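Long-range contacts in luciferase-like enzymeAMP-CoA-ligase (Zophobas atratus, PDB 4W8O), which probably activates carboxylic acids with ATP as acyl-adenylates for transfer to coenzyme A, as in other AMP-forming ligases of the ANL superfamily: residues D215-T223 against M258-V269; L288-T299 against L312-G321. All coordinates share one frame; numbering follows the deposited sequence.

Contact 1 (D215-T223 against M258-V269); sequences DCRSILHFT and MIEKYKLTSLFV
Leu220 occupies the tight part of this contact: its CB lies 3.5 Å from Leu264 CD1, and the Leu267 side chain lies alongside. Strands 218-221 and 266-268 are parallel neighbours in the mixed sheet of the AMP-binding domain, with short axes 25° apart. Their ladder is read from Leu220 N donating to Ser266 O at 3.1 Å and from Phe268 N meeting Leu220 O almost head-on at 2.9 Å. Beyond the strand, the Phe222 ring crosses Leu267 obliquely, Phe222 CE2 standing 3.6 Å from Leu267 CD1. Thr255 of helix 252-262 touches Leu220, Phe222 and Leu267, extending this apolar cluster.

The opposite end of the ladder is polar and nearer solvent. Ser218 N donates to Thr265 OG1 at 3.0 Å, and Ser218 O accepts from both Thr265 N and Ser266 N. With chi1 of 62°, Thr265 turns OG1 to this bond and leaves CG2 facing the exposed Arg217, 3.6 Å from NH2. Asp215 holds that guanidinium side-on, OD2 to NH2 at 2.7 Å and OD1 to NE, and OD1 also accepts from Arg217 N, forming an Asx turn. An alanine in place of Asp215 removes both acceptors, which would probably let the turn open and leave Arg217 free to swing away from Thr265. Thr265's hydroxyl and Ser218's backbone thus pair the segments here; the ion pair only braces the turn, and apolar packing secures one face farther along.

Contact 2 (L288-T299 against L312-G321); sequences LSSFRCLLTGGT and LFPKAQVLFG
Leu288 CD1 reaches Phe313 CE1 at 4.0 Å, just before the first strand of a beta-alpha-beta crossover in which helix 303-312 links the parallel strands 293-297 and 317-324. Next, Phe291 lays its CD2 over one face of the Phe313 ring; the ring planes meet at 39° and the centroids are 4.4 Å apart, an oblique pair. Leu312 CG sits over the opposite face, so Phe313 is sandwiched. Arg292 bends back so that NH1 donates to Ser289 O within the guanidinium plane, while NH1 also passes 3.6 Å from Lys315 CB.

Arg292 O accepts from Gln317 N, the first of the alternating backbone bonds between the strands. Cys293 points SG at Leu319 CD1, 3.5 Å away, on the face shared with Leu295. On the other face Leu294 CD1 touches Phe313 CE2 at 3.8 Å, while Leu294 N donates to Gln317 O and its O accepts from Leu319 N. Thr296, a residue of the pocket holding the bound polyether, continues the ladder, its N to Leu319 O and its O from Gly321 N. It keeps OG1 anti to its N (chi1 -164°), directing it to Val269 O while CG2 meets Phe320.

Gly297 lays its CA over the Phe320 ring, 17° off the normal; a CB there would collide with Gly321 O. A water joins Gly298 N to Gly321 O. At the last residue, Thr299 O meets the edge of the Phe320 ring, 3.1 Å from CZ.

Followed from the N terminus, the chain leaves strand 218-221, passes through helix 228-239, strand 243-246 and helix 252-262, and returns at strand 266-268, where contact 1 closes that loop. Contact 2 opens only afterwards, at residue 288, and closes a shorter loop spanning helix 303-312. The two therefore stand in series, neither nested nor crossed. They meet in one sheet, because strands 266-268 and 293-297 are neighbours; the resulting order is 218-221, 266-268, 293-297, 317-324. A probable hydrogen bond between Ser290 OG and Leu264 O also joins them. Phe268 from contact 1 and Thr296 and Gly321 from contact 2 line the same polyether-occupied pocket.

Contact 1 (D215-T223 against M258-V269)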
loop_
_atom_site.group_PDB
_atom_site.type_symbol
_atom_site.label_atom_id
_atom_site.label_comp_id
_atom_site.label_asym_id
_atom_site.label_seq_id
_atom_site.Cartn_x
_atom_site.Cartn_y
_atom_site.Cartn_z
ATOM N N ASP A 215 15.213 4.206 1.518
ATOM C CA ASP A 215 15.000 5.342 2.416
ATOM C C ASP A 215 13.543 5.815 2.362
ATOM O O ASP A 215 13.031 6.100 1.277
ATOM C CB ASP A 215 15.945 6.474 1.984
ATOM C CG ASP A 215 16.064 7.586 3.010
ATOM O OD1 ASP A 215 15.155 7.762 3.847
ATOM O OD2 ASP A 215 17.078 8.309 2.967
ATOM N N CYS A 216 12.894 5.896 3.529
ATOM C CA CYS A 216 11.497 6.344 3.655
ATOM C C CYS A 216 11.318 7.455 4.698
ATOM O O CYS A 216 10.188 7.731 5.105
ATOM C CB CYS A 216 10.594 5.179 4.087
ATOM S SG CYS A 216 10.222 3.955 2.822
ATOM N N ARG A 217 12.408 8.080 5.144
ATOM C CA ARG A 217 12.337 9.011 6.277
ATOM C C ARG A 217 11.325 10.137 6.041
ATOM O O ARG A 217 10.592 10.534 6.945
ATOM C CB ARG A 217 13.713 9.597 6.580
ATOM C CG ARG A 217 14.700 8.587 7.154
ATOM C CD ARG A 217 16.103 9.162 7.214
ATOM N NE ARG A 217 16.602 9.483 5.878
ATOM C CZ ARG A 217 17.654 10.250 5.617
ATOM N NH1 ARG A 217 18.361 10.791 6.603
ATOM N NH2 ARG A 217 18.006 10.471 4.357
ATOM N N SER A 218 11.288 10.639 4.818
ATOM C CA SER A 218 10.256 11.571 4.408
ATOM C C SER A 218 9.806 11.223 2.977
ATOM O O SER A 218 10.471 11.577 1.993
ATOM C CB SER A 218 10.782 13.000 4.511
ATOM O OG SER A 218 9.706 13.910 4.422
ATOM N N ILE A 219 8.682 10.512 2.879
ATOM C CA ILE A 219 8.235 9.942 1.607
ATOM C C ILE A 219 6.937 10.585 1.110
ATOM O O ILE A 219 5.959 10.677 1.844
ATOM C CB ILE A 219 8.092 8.399 1.672
ATOM C CG1 ILE A 219 7.648 7.847 0.305
ATOM C CG2 ILE A 219 7.120 7.965 2.765
ATOM C CD1 ILE A 219 7.773 6.343 0.167
ATOM N N LEU A 220 6.961 11.038 -0.144
ATOM C CA LEU A 220 5.797 11.625 -0.808
ATOM C C LEU A 220 5.124 10.572 -1.681
ATOM O O LEU A 220 5.798 9.769 -2.329
ATOM C CB LEU A 220 6.216 12.823 -1.674
ATOM C CG LEU A 220 5.172 13.500 -2.576
ATOM C CD1 LEU A 220 3.987 14.026 -1.781
ATOM C CD2 LEU A 220 5.810 14.639 -3.360
ATOM N N HIS A 221 3.794 10.567 -1.693
ATOM C CA HIS A 221 3.071 9.762 -2.664
ATOM C C HIS A 221 1.752 10.411 -3.033
ATOM O O HIS A 221 1.280 11.324 -2.357
ATOM C CB HIS A 221 2.847 8.352 -2.127
ATOM C CG HIS A 221 1.798 8.278 -1.071
ATOM N ND1 HIS A 221 0.555 7.729 -1.296
ATOM C CD2 HIS A 221 1.793 8.714 0.208
ATOM C CE1 HIS A 221 -0.167 7.818 -0.193
ATOM N NE2 HIS A 221 0.561 8.415 0.731
ATOM N N PHE A 222 1.169 9.927 -4.117
ATOM C CA PHE A 222 -0.078 10.468 -4.646
ATOM C C PHE A 222 -1.214 9.458 -4.620
ATOM O O PHE A 222 -2.376 9.851 -4.666
ATOM C CB PHE A 222 0.146 10.945 -6.084
ATOM C CG PHE A 222 1.266 11.942 -6.215
ATOM C CD1 PHE A 222 1.050 13.284 -5.947
ATOM C CD2 PHE A 222 2.536 11.536 -6.579
ATOM C CE1 PHE A 222 2.079 14.204 -6.043
ATOM C CE2 PHE A 222 3.572 12.452 -6.678
ATOM C CZ PHE A 222 3.341 13.787 -6.407
ATOM N N THR A 223 -0.883 8.169 -4.577
ATOM C CA THR A 223 -1.876 7.102 -4.622
ATOM C C THR A 223 -2.767 7.131 -3.398
ATOM O O THR A 223 -2.308 7.384 -2.291
ATOM C CB THR A 223 -1.223 5.698 -4.667
ATOM O OG1 THR A 223 -0.147 5.630 -3.715
ATOM C CG2 THR A 223 -0.702 5.385 -6.068
ATOM N N MET A 258 7.830 20.703 -3.367
ATOM C CA MET A 258 7.596 19.935 -2.136
ATOM C C MET A 258 8.869 19.243 -1.655
ATOM O O MET A 258 9.136 19.215 -0.458
ATOM C CB MET A 258 6.462 18.915 -2.314
ATOM C CG MET A 258 5.068 19.522 -2.310
ATOM S SD MET A 258 3.752 18.292 -2.495
ATOM C CE MET A 258 2.418 19.334 -3.100
ATOM N N ILE A 259 9.655 18.699 -2.583
ATOM C CA ILE A 259 10.952 18.092 -2.238
ATOM C C ILE A 259 11.855 19.107 -1.544
ATOM O O ILE A 259 12.507 18.793 -0.540
ATOM C CB ILE A 259 11.676 17.510 -3.472
ATOM C CG1 ILE A 259 10.933 16.268 -3.971
ATOM C CG2 ILE A 259 13.118 17.145 -3.133
ATOM C CD1 ILE A 259 11.334 15.825 -5.358
ATOM N N GLU A 260 11.889 20.320 -2.081
ATOM C CA GLU A 260 12.615 21.412 -1.454
ATOM C C GLU A 260 11.999 21.813 -0.112
ATOM O O GLU A 260 12.707 21.913 0.894
ATOM C CB GLU A 260 12.614 22.620 -2.376
ATOM C CG GLU A 260 13.471 23.769 -1.893
ATOM C CD GLU A 260 13.594 24.844 -2.944
ATOM O OE1 GLU A 260 14.670 24.939 -3.555
ATOM O OE2 GLU A 260 12.604 25.562 -3.178
ATOM N N LYS A 261 10.685 22.043 -0.111
ATOM C CA LYS A 261 9.992 22.601 1.055
ATOM C C LYS A 261 10.002 21.690 2.280
ATOM O O LYS A 261 10.165 22.170 3.398
ATOM C CB LYS A 261 8.542 22.963 0.709
ATOM C CG LYS A 261 7.799 23.664 1.841
ATOM C CD LYS A 261 6.438 24.184 1.405
ATOM C CE LYS A 261 5.771 24.987 2.510
ATOM N NZ LYS A 261 6.486 26.267 2.816
ATOM N N TYR A 262 9.804 20.394 2.078
ATOM C CA TYR A 262 9.739 19.449 3.197
ATOM C C TYR A 262 11.015 18.620 3.338
ATOM O O TYR A 262 11.109 17.789 4.237
ATOM C CB TYR A 262 8.509 18.542 3.053
ATOM C CG TYR A 262 7.219 19.330 2.979
ATOM C CD1 TYR A 262 6.766 20.050 4.077
ATOM C CD2 TYR A 262 6.470 19.379 1.806
ATOM C CE1 TYR A 262 5.595 20.788 4.021
ATOM C CE2 TYR A 262 5.296 20.116 1.737
ATOM C CZ TYR A 262 4.866 20.820 2.845
ATOM O OH TYR A 262 3.707 21.559 2.793
ATOM N N LYS A 263 11.993 18.860 2.465
ATOM C CA LYS A 263 13.249 18.113 2.470
ATOM C C LYS A 263 12.982 16.622 2.341
ATOM O O LYS A 263 13.461 15.820 3.137
ATOM C CB LYS A 263 14.057 18.413 3.735
ATOM C CG LYS A 263 14.276 19.897 3.978
ATOM C CD LYS A 263 15.182 20.125 5.175
ATOM C CE LYS A 263 15.071 21.550 5.692
ATOM N NZ LYS A 263 15.524 22.549 4.687
ATOM N N LEU A 264 12.212 16.262 1.322
ATOM C CA LEU A 264 11.832 14.876 1.098
ATOM C C LEU A 264 13.052 14.041 0.752
ATOM O O LEU A 264 13.956 14.501 0.058
ATOM C CB LEU A 264 10.812 14.761 -0.043
ATOM C CG LEU A 264 9.487 15.511 0.104
ATOM C CD1 LEU A 264 8.662 15.339 -1.166
ATOM C CD2 LEU A 264 8.727 15.031 1.338
ATOM N N THR A 265 13.058 12.811 1.244
ATOM C CA THR A 265 14.087 11.839 0.941
ATOM C C THR A 265 13.621 10.863 -0.122
ATOM O O THR A 265 14.450 10.204 -0.750
ATOM C CB THR A 265 14.442 11.005 2.185
ATOM O OG1 THR A 265 13.288 10.266 2.621
ATOM C CG2 THR A 265 14.930 11.899 3.303
ATOM N N SER A 266 12.301 10.747 -0.311
ATOM C CA SER A 266 11.756 9.746 -1.216
ATOM C C SER A 266 10.441 10.164 -1.849
ATOM O O SER A 266 9.757 11.075 -1.383
ATOM C CB SER A 266 11.527 8.418 -0.488
ATOM O OG SER A 266 12.171 8.390 0.770
ATOM N N LEU A 267 10.079 9.441 -2.897
ATOM C CA LEU A 267 8.824 9.641 -3.576
ATOM C C LEU A 267 8.450 8.347 -4.283
ATOM O O LEU A 267 9.305 7.724 -4.919
ATOM C CB LEU A 267 8.976 10.796 -4.572
ATOM C CG LEU A 267 8.178 10.802 -5.867
ATOM C CD1 LEU A 267 6.707 11.035 -5.567
ATOM C CD2 LEU A 267 8.726 11.891 -6.778
ATOM N N PHE A 268 7.192 7.918 -4.149
ATOM C CA PHE A 268 6.677 6.862 -5.009
ATOM C C PHE A 268 5.708 7.457 -6.022
ATOM O O PHE A 268 4.845 8.252 -5.667
ATOM C CB PHE A 268 5.970 5.746 -4.248
ATOM C CG PHE A 268 5.199 4.830 -5.157
ATOM C CD1 PHE A 268 5.854 3.858 -5.898
ATOM C CD2 PHE A 268 3.836 4.996 -5.340
ATOM C CE1 PHE A 268 5.155 3.044 -6.772
ATOM C CE2 PHE A 268 3.130 4.185 -6.211
ATOM C CZ PHE A 268 3.790 3.210 -6.930
ATOM N N VAL A 269 5.857 7.044 -7.275
ATOM C CA VAL A 269 4.944 7.430 -8.354
ATOM C C VAL A 269 5.167 6.516 -9.567
ATOM O O VAL A 269 6.286 6.067 -9.827
ATOM C CB VAL A 269 5.112 8.921 -8.742
ATOM C CG1 VAL A 269 6.438 9.171 -9.441
ATOM C CG2 VAL A 269 3.955 9.396 -9.609
HETATM O O HOH W 1 2.069 7.815 -5.971
#

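Contact 2 (L288-T299 against L312-G321)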
loop_
_atom_site.group_PDB
_atom_site.type_symbol
_atom_site.label_atom_id
_atom_site.label_comp_id
_atom_site.label_asym_id
_atom_site.label_seq_id
_atom_site.Cartn_x
_atom_site.Cartn_y
_atom_site.Cartn_z
ATOM N N LEU A 288 17.283 20.225 -4.385
ATOM C CA LEU A 288 16.811 18.851 -4.322
ATOM C C LEU A 288 17.794 17.942 -3.595
ATOM O O LEU A 288 17.703 16.723 -3.715
ATOM C CB LEU A 288 16.602 18.320 -5.742
ATOM C CG LEU A 288 15.745 19.187 -6.668
ATOM C CD1 LEU A 288 15.719 18.573 -8.058
ATOM C CD2 LEU A 288 14.337 19.364 -6.109
ATOM N N SER A 289 18.719 18.520 -2.831
ATOM C CA SER A 289 19.823 17.744 -2.244
ATOM C C SER A 289 19.389 16.756 -1.155
ATOM O O SER A 289 20.139 15.840 -0.839
ATOM C CB SER A 289 20.925 18.670 -1.701
ATOM O OG SER A 289 20.427 19.519 -0.685
ATOM N N SER A 290 18.194 16.936 -0.593
ATOM C CA SER A 290 17.657 16.009 0.408
ATOM C C SER A 290 17.175 14.686 -0.193
ATOM O O SER A 290 17.010 13.700 0.524
ATOM C CB SER A 290 16.487 16.663 1.151
ATOM O OG SER A 290 15.347 16.794 0.303
ATOM N N PHE A 291 16.925 14.673 -1.500
ATOM C CA PHE A 291 16.246 13.547 -2.142
ATOM C C PHE A 291 17.190 12.371 -2.362
ATOM O O PHE A 291 18.262 12.541 -2.932
ATOM C CB PHE A 291 15.648 13.999 -3.471
ATOM C CG PHE A 291 14.651 13.036 -4.046
ATOM C CD1 PHE A 291 13.386 12.908 -3.480
ATOM C CD2 PHE A 291 14.966 12.272 -5.159
ATOM C CE1 PHE A 291 12.459 12.031 -4.012
ATOM C CE2 PHE A 291 14.044 11.391 -5.694
ATOM C CZ PHE A 291 12.789 11.267 -5.117
ATOM N N ARG A 292 16.783 11.184 -1.917
ATOM C CA ARG A 292 17.634 9.990 -1.985
ATOM C C ARG A 292 17.074 8.822 -2.794
ATOM O O ARG A 292 17.834 7.949 -3.198
ATOM C CB ARG A 292 17.936 9.486 -0.574
ATOM C CG ARG A 292 18.694 10.473 0.294
ATOM C CD ARG A 292 20.176 10.500 -0.031
ATOM N NE ARG A 292 20.850 11.560 0.719
ATOM C CZ ARG A 292 20.834 12.850 0.389
ATOM N NH1 ARG A 292 20.185 13.261 -0.692
ATOM N NH2 ARG A 292 21.473 13.735 1.142
ATOM N N CYS A 293 15.764 8.787 -3.036
ATOM C CA CYS A 293 15.145 7.583 -3.574
ATOM C C CYS A 293 13.839 7.837 -4.334
ATOM O O CYS A 293 12.843 8.248 -3.749
ATOM C CB CYS A 293 14.894 6.605 -2.421
ATOM S SG CYS A 293 14.469 4.938 -2.957
ATOM N N LEU A 294 13.851 7.582 -5.640
ATOM C CA LEU A 294 12.638 7.624 -6.445
ATOM C C LEU A 294 12.145 6.194 -6.656
ATOM O O LEU A 294 12.780 5.407 -7.361
ATOM C CB LEU A 294 12.889 8.314 -7.793
ATOM C CG LEU A 294 11.644 8.841 -8.518
ATOM C CD1 LEU A 294 12.038 9.806 -9.635
ATOM C CD2 LEU A 294 10.789 7.710 -9.073
ATOM N N LEU A 295 11.009 5.877 -6.036
ATOM C CA LEU A 295 10.427 4.538 -6.075
ATOM C C LEU A 295 9.389 4.475 -7.180
ATOM O O LEU A 295 8.539 5.356 -7.309
ATOM C CB LEU A 295 9.785 4.202 -4.725
ATOM C CG LEU A 295 10.757 4.091 -3.541
ATOM C CD1 LEU A 295 10.062 4.351 -2.212
ATOM C CD2 LEU A 295 11.446 2.732 -3.529
ATOM N N THR A 296 9.447 3.434 -7.990
ATOM C CA THR A 296 8.538 3.353 -9.106
ATOM C C THR A 296 8.363 1.915 -9.538
ATOM O O THR A 296 9.042 1.019 -9.046
ATOM C CB THR A 296 9.022 4.256 -10.272
ATOM O OG1 THR A 296 7.958 4.454 -11.209
ATOM C CG2 THR A 296 10.249 3.653 -10.984
ATOM N N GLY A 297 7.416 1.703 -10.437
ATOM C CA GLY A 297 7.148 0.388 -11.010
ATOM C C GLY A 297 5.694 0.331 -11.405
ATOM O O GLY A 297 4.953 1.292 -11.173
ATOM N N GLY A 298 5.284 -0.790 -11.994
ATOM C CA GLY A 298 3.882 -1.015 -12.343
ATOM C C GLY A 298 3.636 -0.995 -13.832
ATOM O O GLY A 298 2.741 -1.677 -14.328
ATOM N N THR A 299 4.404 -0.180 -14.539
ATOM C CA THR A 299 4.475 -0.226 -15.994
ATOM C C THR A 299 5.964 -0.083 -16.313
ATOM O O THR A 299 6.736 0.274 -15.429
ATOM C CB THR A 299 3.632 0.901 -16.640
ATOM O OG1 THR A 299 4.045 2.172 -16.122
ATOM C CG2 THR A 299 2.151 0.699 -16.351
ATOM N N LEU A 312 18.415 14.293 -13.025
ATOM C CA LEU A 312 17.585 15.257 -12.314
ATOM C C LEU A 312 17.846 15.199 -10.800
ATOM O O LEU A 312 17.879 16.233 -10.121
ATOM C CB LEU A 312 16.107 14.993 -12.606
ATOM C CG LEU A 312 15.082 15.890 -11.908
ATOM C CD1 LEU A 312 15.397 17.361 -12.151
ATOM C CD2 LEU A 312 13.674 15.556 -12.380
ATOM N N PHE A 313 18.029 13.981 -10.291
ATOM C CA PHE A 313 18.266 13.739 -8.870
ATOM C C PHE A 313 19.625 13.075 -8.689
ATOM O O PHE A 313 19.698 11.857 -8.515
ATOM C CB PHE A 313 17.181 12.822 -8.306
ATOM C CG PHE A 313 15.795 13.363 -8.448
ATOM C CD1 PHE A 313 15.386 14.449 -7.694
ATOM C CD2 PHE A 313 14.888 12.773 -9.323
ATOM C CE1 PHE A 313 14.101 14.951 -7.818
ATOM C CE2 PHE A 313 13.605 13.266 -9.449
ATOM C CZ PHE A 313 13.208 14.357 -8.697
ATOM N N PRO A 314 20.709 13.871 -8.721
ATOM C CA PRO A 314 22.063 13.302 -8.698
ATOM C C PRO A 314 22.453 12.613 -7.383
ATOM O O PRO A 314 23.254 11.686 -7.408
ATOM C CB PRO A 314 22.961 14.513 -8.982
ATOM C CG PRO A 314 22.172 15.694 -8.540
ATOM C CD PRO A 314 20.723 15.347 -8.739
ATOM N N LYS A 315 21.892 13.049 -6.255
ATOM C CA LYS A 315 22.150 12.397 -4.959
ATOM C C LYS A 315 21.215 11.207 -4.677
ATOM O O LYS A 315 21.340 10.557 -3.643
ATOM C CB LYS A 315 22.065 13.411 -3.801
ATOM C CG LYS A 315 23.326 14.245 -3.578
ATOM C CD LYS A 315 23.391 15.439 -4.517
ATOM C CE LYS A 315 24.642 16.278 -4.299
ATOM N NZ LYS A 315 24.693 16.880 -2.937
ATOM N N ALA A 316 20.293 10.913 -5.590
ATOM C CA ALA A 316 19.322 9.839 -5.384
ATOM C C ALA A 316 19.627 8.602 -6.218
ATOM O O ALA A 316 20.400 8.653 -7.165
ATOM C CB ALA A 316 17.925 10.338 -5.710
ATOM N N GLN A 317 19.012 7.489 -5.840
ATOM C CA GLN A 317 18.913 6.318 -6.703
ATOM C C GLN A 317 17.468 6.195 -7.191
ATOM O O GLN A 317 16.537 6.587 -6.483
ATOM C CB GLN A 317 19.311 5.055 -5.938
ATOM C CG GLN A 317 20.801 4.924 -5.670
ATOM C CD GLN A 317 21.118 3.826 -4.665
ATOM O OE1 GLN A 317 20.491 3.742 -3.611
ATOM N NE2 GLN A 317 22.094 2.979 -4.987
ATOM N N VAL A 318 17.286 5.669 -8.401
ATOM C CA VAL A 318 15.964 5.328 -8.909
ATOM C C VAL A 318 15.747 3.827 -8.741
ATOM O O VAL A 318 16.513 3.024 -9.276
ATOM C CB VAL A 318 15.798 5.694 -10.402
ATOM C CG1 VAL A 318 14.438 5.230 -10.917
ATOM C CG2 VAL A 318 15.963 7.193 -10.619
ATOM N N LEU A 319 14.703 3.449 -8.008
ATOM C CA LEU A 319 14.440 2.041 -7.717
ATOM C C LEU A 319 13.129 1.595 -8.352
ATOM O O LEU A 319 12.049 1.952 -7.880
ATOM C CB LEU A 319 14.404 1.799 -6.205
ATOM C CG LEU A 319 15.697 2.047 -5.420
ATOM C CD1 LEU A 319 15.492 1.696 -3.951
ATOM C CD2 LEU A 319 16.871 1.261 -5.986
ATOM N N PHE A 320 13.245 0.816 -9.427
ATOM C CA PHE A 320 12.103 0.261 -10.125
ATOM C C PHE A 320 11.810 -1.107 -9.536
ATOM O O PHE A 320 12.636 -2.006 -9.645
ATOM C CB PHE A 320 12.414 0.140 -11.624
ATOM C CG PHE A 320 11.241 -0.292 -12.464
ATOM C CD1 PHE A 320 10.865 -1.629 -12.532
ATOM C CD2 PHE A 320 10.524 0.632 -13.203
ATOM C CE1 PHE A 320 9.787 -2.023 -13.308
ATOM C CE2 PHE A 320 9.457 0.241 -13.985
ATOM C CZ PHE A 320 9.089 -1.088 -14.040
ATOM N N GLY A 321 10.638 -1.257 -8.919
ATOM C CA GLY A 321 10.237 -2.509 -8.279
ATOM C C GLY A 321 9.050 -3.199 -8.929
ATOM O O GLY A 321 8.448 -2.686 -9.889
HETATM O O HOH W 2 6.586 -2.990 -11.794
#